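Local coordinates for 6-phosphofructokinase isozyme 2 (Escherichia coli, PDB 3UMO), which catalyses the ATP-dependent phosphorylation of fructose 6-phosphate to fructose 1,6-bisphosphate, the first committing step of glycolysis, and works as a homodimer, at the interface of chains A and B. Sequence-based numbering; all coordinates share one arbitrary frame. Chains: chain A/B, 6-phosphofructokinase isozyme 2.

Contact 1: the interface of chains A and B. Residues chain A 25-28; chain B 105, 107.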
loop_
_atom_site.group_PDB
_atom_site.type_symbol
_atom_site.label_atom_id
_atom_site.label_comp_id
_atom_site.label_asym_id
_atom_site.label_seq_id
_atom_site.Cartn_x
_atom_site.Cartn_y
_atom_site.Cartn_z
ATOM N N GLU A 25 1.569 11.039 -1.256
ATOM C CA GLU A 25 1.216 12.430 -1.546
ATOM C C GLU A 25 1.300 13.386 -0.348
ATOM O O GLU A 25 1.989 14.403 -0.411
ATOM C CB GLU A 25 -0.147 12.523 -2.245
ATOM C CG GLU A 25 -0.420 13.874 -2.904
ATOM C CD GLU A 25 0.410 14.117 -4.163
ATOM O OE1 GLU A 25 1.140 13.196 -4.605
ATOM O OE2 GLU A 25 0.320 15.242 -4.716
ATOM N N GLY A 26 0.602 13.067 0.737
ATOM C CA GLY A 26 0.572 13.946 1.895
ATOM C C GLY A 26 1.822 13.885 2.758
ATOM O O GLY A 26 2.646 12.978 2.610
ATOM N N LYS A 27 1.968 14.851 3.665
ATOM C CA LYS A 27 3.079 14.826 4.610
ATOM C C LYS A 27 2.803 13.795 5.688
ATOM O O LYS A 27 1.780 13.868 6.375
ATOM C CB LYS A 27 3.270 16.187 5.269
ATOM C CG LYS A 27 3.351 17.352 4.303
ATOM C CD LYS A 27 3.207 18.651 5.067
ATOM C CE LYS A 27 2.812 19.792 4.157
ATOM N NZ LYS A 27 2.545 21.020 4.974
ATOM N N LEU A 28 3.705 12.831 5.842
ATOM C CA LEU A 28 3.574 11.890 6.940
ATOM C C LEU A 28 4.370 12.431 8.123
ATOM O O LEU A 28 5.601 12.505 8.070
ATOM C CB LEU A 28 4.049 10.495 6.532
ATOM C CG LEU A 28 3.367 9.986 5.260
ATOM C CD1 LEU A 28 3.989 8.675 4.792
ATOM C CD2 LEU A 28 1.863 9.828 5.474
ATOM N N ARG B 105 6.354 11.075 1.675
ATOM C CA ARG B 105 7.073 12.173 2.298
ATOM C C ARG B 105 7.131 11.971 3.804
ATOM O O ARG B 105 6.103 12.026 4.484
ATOM C CB ARG B 105 6.361 13.494 1.992
ATOM C CG ARG B 105 6.112 13.740 0.520
ATOM C CD ARG B 105 4.933 14.674 0.326
ATOM N NE ARG B 105 5.211 16.046 0.746
ATOM C CZ ARG B 105 4.289 17.005 0.825
ATOM N NH1 ARG B 105 3.024 16.749 0.523
ATOM N NH2 ARG B 105 4.639 18.230 1.196
ATOM N N VAL B 107 8.246 13.367 7.233
ATOM C CA VAL B 107 8.594 14.648 7.826
ATOM C C VAL B 107 8.882 14.534 9.318
ATOM O O VAL B 107 7.987 14.263 10.126
ATOM C CB VAL B 107 7.487 15.690 7.585
ATOM C CG1 VAL B 107 7.904 17.042 8.146
ATOM C CG2 VAL B 107 7.183 15.802 6.095
HETATM O O HOH W 1 3.429 10.531 1.734
#
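B:Arg105 lays its long side chain against A:Lys27 and the loop before it, where strand 27-29 of one PfkB-family (ribokinase-like) subunit pairs in parallel with strand 102-107 of its dimer partner. Arginine suits the place because its aliphatic stem can follow the neighbouring backbone while the guanidinium still reaches a carbonyl. The chain bends at chi3 (70°), which turns the head toward A:Glu25, and NH1 donates to the main-chain O of A:Glu25 at 2.7 Å. That bond is nearly straight, lies in the carbonyl plane and keeps close to the guanidinium plane, which helps hold the head's rotation. One face of the head is met near its rim by the methylene CG of A:Lys27, 3.6 Å from CZ of B:Arg105. The two side chains cross obliquely, and A:Lys27 runs on extended, leaving its NZ 5.1 Å from NH2 of B:Arg105, so the lysine methylenes pack on the guanidinium while the two like charges probably stay apart. A:Lys27 also belongs to the ATP-binding residues. Nearer the backbone, CB of A:Lys27 rests 4.0 Å from the CG2 methyl of B:Val107. Backbone hydrogen bonds join the strands: A:Leu28 N to B:Arg105 O, and B:Val107 N to A:Leu28 O at 2.9 Å. A water links A:Gly26 O with B:Arg105 N.

Contact 2: the interface of chains A and B. Residues chain A 17, 28-30, 93, 95; chain B 105-108.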
loop_
_atom_site.group_PDB
_atom_site.type_symbol
_atom_site.label_atom_id
_atom_site.label_comp_id
_atom_site.label_asym_id
_atom_site.label_seq_id
_atom_site.Cartn_x
_atom_site.Cartn_y
_atom_site.Cartn_z
ATOM N N THR A 17 11.949 6.037 13.055
ATOM C CA THR A 17 10.845 6.925 13.385
ATOM C C THR A 17 9.502 6.205 13.325
ATOM O O THR A 17 9.402 5.088 12.795
ATOM C CB THR A 17 10.822 8.154 12.454
ATOM O OG1 THR A 17 9.807 9.063 12.889
ATOM C CG2 THR A 17 10.549 7.738 11.010
ATOM N N LEU A 28 3.705 12.831 5.842
ATOM C CA LEU A 28 3.574 11.890 6.940
ATOM C C LEU A 28 4.370 12.431 8.123
ATOM O O LEU A 28 5.601 12.505 8.070
ATOM C CB LEU A 28 4.049 10.495 6.532
ATOM C CG LEU A 28 3.367 9.986 5.260
ATOM C CD1 LEU A 28 3.989 8.675 4.792
ATOM C CD2 LEU A 28 1.863 9.828 5.474
ATOM N N ARG A 29 3.655 12.837 9.172
ATOM C CA ARG A 29 4.291 13.377 10.372
ATOM C C ARG A 29 4.943 12.237 11.133
ATOM O O ARG A 29 4.263 11.324 11.614
ATOM C CB ARG A 29 3.279 14.095 11.273
ATOM C CG ARG A 29 2.828 15.459 10.756
ATOM C CD ARG A 29 2.038 16.234 11.820
ATOM N NE ARG A 29 2.896 17.035 12.697
ATOM C CZ ARG A 29 3.093 16.791 13.990
ATOM N NH1 ARG A 29 2.494 15.763 14.576
ATOM N NH2 ARG A 29 3.889 17.581 14.702
ATOM N N CYS A 30 6.265 12.296 11.228
ATOM C CA CYS A 30 7.046 11.251 11.868
ATOM C C CYS A 30 7.613 11.748 13.181
ATOM O O CYS A 30 7.962 12.924 13.311
ATOM C CB CYS A 30 8.173 10.814 10.946
ATOM S SG CYS A 30 7.553 10.009 9.475
ATOM N N LEU A 93 16.631 5.250 6.657
ATOM C CA LEU A 93 15.422 5.524 7.425
ATOM C C LEU A 93 14.577 4.278 7.647
ATOM O O LEU A 93 14.222 3.576 6.693
ATOM C CB LEU A 93 14.575 6.605 6.746
ATOM C CG LEU A 93 13.340 7.066 7.531
ATOM C CD1 LEU A 93 13.737 7.722 8.847
ATOM C CD2 LEU A 93 12.455 8.002 6.703
ATOM N N VAL A 95 10.961 3.226 9.177
ATOM C CA VAL A 95 9.676 3.793 9.579
ATOM C C VAL A 95 8.724 2.726 10.099
ATOM O O VAL A 95 8.376 1.788 9.379
ATOM C CB VAL A 95 8.983 4.513 8.403
ATOM C CG1 VAL A 95 7.685 5.178 8.875
ATOM C CG2 VAL A 95 9.911 5.527 7.769
ATOM N N ARG B 105 6.354 11.075 1.675
ATOM C CA ARG B 105 7.073 12.173 2.298
ATOM C C ARG B 105 7.131 11.971 3.804
ATOM O O ARG B 105 6.103 12.026 4.484
ATOM C CB ARG B 105 6.361 13.494 1.992
ATOM C CG ARG B 105 6.112 13.740 0.520
ATOM C CD ARG B 105 4.933 14.674 0.326
ATOM N NE ARG B 105 5.211 16.046 0.746
ATOM C CZ ARG B 105 4.289 17.005 0.825
ATOM N NH1 ARG B 105 3.024 16.749 0.523
ATOM N NH2 ARG B 105 4.639 18.230 1.196
ATOM N N PHE B 106 8.329 11.730 4.321
ATOM C CA PHE B 106 8.490 11.487 5.745
ATOM C C PHE B 106 9.069 12.727 6.404
ATOM O O PHE B 106 10.222 13.105 6.161
ATOM C CB PHE B 106 9.349 10.240 5.968
ATOM C CG PHE B 106 8.807 9.021 5.267
ATOM C CD1 PHE B 106 9.249 8.682 3.998
ATOM C CD2 PHE B 106 7.826 8.235 5.861
ATOM C CE1 PHE B 106 8.740 7.563 3.337
ATOM C CE2 PHE B 106 7.316 7.114 5.214
ATOM C CZ PHE B 106 7.768 6.781 3.946
ATOM N N VAL B 107 8.246 13.367 7.233
ATOM C CA VAL B 107 8.594 14.648 7.826
ATOM C C VAL B 107 8.882 14.534 9.318
ATOM O O VAL B 107 7.987 14.263 10.126
ATOM C CB VAL B 107 7.487 15.690 7.585
ATOM C CG1 VAL B 107 7.904 17.042 8.146
ATOM C CG2 VAL B 107 7.183 15.802 6.095
ATOM N N MET B 108 10.144 14.753 9.670
ATOM C CA MET B 108 10.589 14.672 11.054
ATOM C C MET B 108 10.874 16.076 11.587
ATOM O O MET B 108 10.959 17.026 10.805
ATOM C CB MET B 108 11.834 13.785 11.131
ATOM C CG MET B 108 11.501 12.298 11.104
ATOM S SD MET B 108 12.870 11.244 10.605
ATOM C CE MET B 108 12.988 11.631 8.850
#
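This is a beta-sheet interface of the homodimer: strand 27-29 of chain A adds in parallel to strand 102-107 of chain B, and an apolar layer beneath the pairing helps hold the two subunits together. B:Phe106 lies at its heart. With CG anti to the carbonyl carbon (chi1 -55°), its side chain runs beside that of A:Leu28, pointing the same way, and the leucine methyl CD1 lies over one face, 3.7 Å from CE2 of B:Phe106. A:Val95 comes over the opposite face, its CG2 methyl 3.9 Å from CD2 of B:Phe106, so that the ring is held between leucine and valine. At the root of the ring, CB of B:Phe106 is met by CD2 of A:Leu93, on the valine side, and by SG of A:Cys30, each 3.9 Å away. A flat aromatic group suits this place because it can touch several branched side chains at once, and the beta-branched valine fits naturally in a strand. Cysteine is small, which probably lets the strands stay close: A:Cys30 N donates to B:Val107 O at 2.8 Å, extending the backbone pairing past strand 27-29. Its CB also packs against B:Met108, 3.6 Å from CG. The flexible methionine then reaches A:Leu93 tip to tip, its CE methyl 4.0 Å from CD1 of A:Leu93.

Contact 3: the interface of chains A and B. Residues chain A 106-109; chain B 17, 29-31, 33, 93.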
loop_
_atom_site.group_PDB
_atom_site.type_symbol
_atom_site.label_atom_id
_atom_site.label_comp_id
_atom_site.label_asym_id
_atom_site.label_seq_id
_atom_site.Cartn_x
_atom_site.Cartn_y
_atom_site.Cartn_z
ATOM N N PHE A 106 14.141 2.263 4.155
ATOM C CA PHE A 106 14.668 2.935 2.975
ATOM C C PHE A 106 16.181 2.985 3.061
ATOM O O PHE A 106 16.747 3.657 3.927
ATOM C CB PHE A 106 14.044 4.326 2.846
ATOM C CG PHE A 106 12.547 4.289 2.804
ATOM C CD1 PHE A 106 11.801 4.407 3.970
ATOM C CD2 PHE A 106 11.878 4.067 1.609
ATOM C CE1 PHE A 106 10.416 4.335 3.945
ATOM C CE2 PHE A 106 10.489 4.001 1.571
ATOM C CZ PHE A 106 9.755 4.135 2.745
ATOM N N VAL A 107 16.826 2.231 2.174
ATOM C CA VAL A 107 18.269 2.039 2.224
ATOM C C VAL A 107 18.943 2.766 1.075
ATOM O O VAL A 107 18.752 2.413 -0.096
ATOM C CB VAL A 107 18.639 0.542 2.172
ATOM C CG1 VAL A 107 20.153 0.368 2.241
ATOM C CG2 VAL A 107 17.958 -0.213 3.304
ATOM N N MET A 108 19.708 3.799 1.417
ATOM C CA MET A 108 20.408 4.615 0.434
ATOM C C MET A 108 21.902 4.315 0.509
ATOM O O MET A 108 22.348 3.654 1.450
ATOM C CB MET A 108 20.110 6.095 0.688
ATOM C CG MET A 108 18.768 6.514 0.132
ATOM S SD MET A 108 18.212 8.105 0.755
ATOM C CE MET A 108 17.856 7.665 2.463
ATOM N N PRO A 109 22.675 4.758 -0.497
ATOM C CA PRO A 109 24.108 4.450 -0.489
ATOM C C PRO A 109 24.847 5.123 0.662
ATOM O O PRO A 109 24.367 6.117 1.227
ATOM C CB PRO A 109 24.597 5.033 -1.821
ATOM C CG PRO A 109 23.358 5.100 -2.680
ATOM C CD PRO A 109 22.275 5.461 -1.728
ATOM N N THR B 17 14.794 10.598 -3.183
ATOM C CA THR B 17 15.312 9.344 -3.705
ATOM C C THR B 17 14.242 8.565 -4.462
ATOM O O THR B 17 13.047 8.880 -4.374
ATOM C CB THR B 17 15.892 8.485 -2.578
ATOM O OG1 THR B 17 16.447 7.291 -3.133
ATOM C CG2 THR B 17 14.805 8.130 -1.549
ATOM N N ARG B 29 15.813 -0.708 -1.752
ATOM C CA ARG B 29 17.020 -0.089 -2.297
ATOM C C ARG B 29 16.663 1.213 -2.993
ATOM O O ARG B 29 15.905 1.230 -3.970
ATOM C CB ARG B 29 17.740 -1.036 -3.255
ATOM C CG ARG B 29 18.373 -2.237 -2.566
ATOM C CD ARG B 29 19.316 -2.973 -3.509
ATOM N NE ARG B 29 20.351 -2.088 -4.041
ATOM C CZ ARG B 29 21.418 -2.502 -4.718
ATOM N NH1 ARG B 29 21.598 -3.796 -4.945
ATOM N NH2 ARG B 29 22.307 -1.623 -5.162
ATOM N N CYS B 30 17.212 2.302 -2.469
ATOM C CA CYS B 30 16.889 3.639 -2.938
ATOM C C CYS B 30 18.108 4.271 -3.576
ATOM O O CYS B 30 19.242 4.023 -3.158
ATOM C CB CYS B 30 16.425 4.513 -1.774
ATOM S SG CYS B 30 14.874 4.011 -0.991
ATOM N N THR B 31 17.866 5.090 -4.591
ATOM C CA THR B 31 18.942 5.719 -5.344
ATOM C C THR B 31 19.681 6.780 -4.528
ATOM O O THR B 31 19.147 7.307 -3.542
ATOM C CB THR B 31 18.394 6.361 -6.629
ATOM O OG1 THR B 31 17.341 7.277 -6.292
ATOM C CG2 THR B 31 17.832 5.294 -7.550
ATOM N N PRO B 33 20.554 9.993 -3.142
ATOM C CA PRO B 33 19.574 11.076 -3.018
ATOM C C PRO B 33 20.033 12.378 -3.650
ATOM O O PRO B 33 21.231 12.671 -3.700
ATOM C CB PRO B 33 19.418 11.247 -1.497
ATOM C CG PRO B 33 20.692 10.686 -0.915
ATOM C CD PRO B 33 21.080 9.556 -1.835
ATOM N N LEU B 93 12.744 12.980 4.258
ATOM C CA LEU B 93 12.906 12.087 3.128
ATOM C C LEU B 93 11.697 12.097 2.196
ATOM O O LEU B 93 10.549 11.943 2.631
ATOM C CB LEU B 93 13.174 10.659 3.613
ATOM C CG LEU B 93 13.520 9.628 2.538
ATOM C CD1 LEU B 93 14.838 9.954 1.847
ATOM C CD2 LEU B 93 13.555 8.215 3.135
#
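The ring of A:Phe106 has SG of B:Cys30 at its edge, in the ring plane and 4.0 Å from CD2. B:Leu93 crosses the base of the same side chain, its CD2 methyl 3.9 Å from CB of A:Phe106. Just beyond strand 103-107, A:Met108 gives the patch its main apolar plug. CG sits anti to the carbonyl carbon (chi1 -80°), which brings it over B:Cys30, 3.6 Å from CB. The chain then bends at chi3 (-70°), so that the CE methyl meets CD1 of B:Leu93 at 3.8 Å, tip to tip. The sulfur SD of A:Met108 packs across the proline ring of B:Pro33, 3.9 Å from CG, and also neighbours B:Thr17. Methionine suits such a place because its unbranched, flexible thioether can fit among differently shaped neighbours, whereas the rigid ring of B:Pro33 offers a fixed wall. An alanine in place of A:Met108 would probably take from B:Leu93 and B:Pro33 the thioether packed against them and open a gap there. B:Thr17 turns its methyl and CB toward the sulfur, while its hydroxyl OG1 donates to the main-chain O of B:Thr31 at 2.7 Å, tying the loop to strand 12-19. Alongside, the backbone N of B:Cys30 donates to A:Val107 O at 2.8 Å.

Contact 1 and contact 2 are neighbouring stretches of one strand pairing, their centres about 7 Å apart, and share A:Leu28, B:Arg105 and B:Val107. The centre of contact 3 lies about 16 Å and 14 Å from the centres of contacts 1 and 2; with the chains exchanged it repeats much of contact 2, as the two-fold symmetry of the homodimer requires. Each subunit therefore both gives and receives a strand. The centres of contacts 2 and 3 lie about 23 Å from the active-site A:Asp256 and B:Asp256 respectively, yet strand 27-29 carries substrate-binding residues and A:Lys27 binds ATP shared between partners, so dimer assembly probably helps shape both active sites.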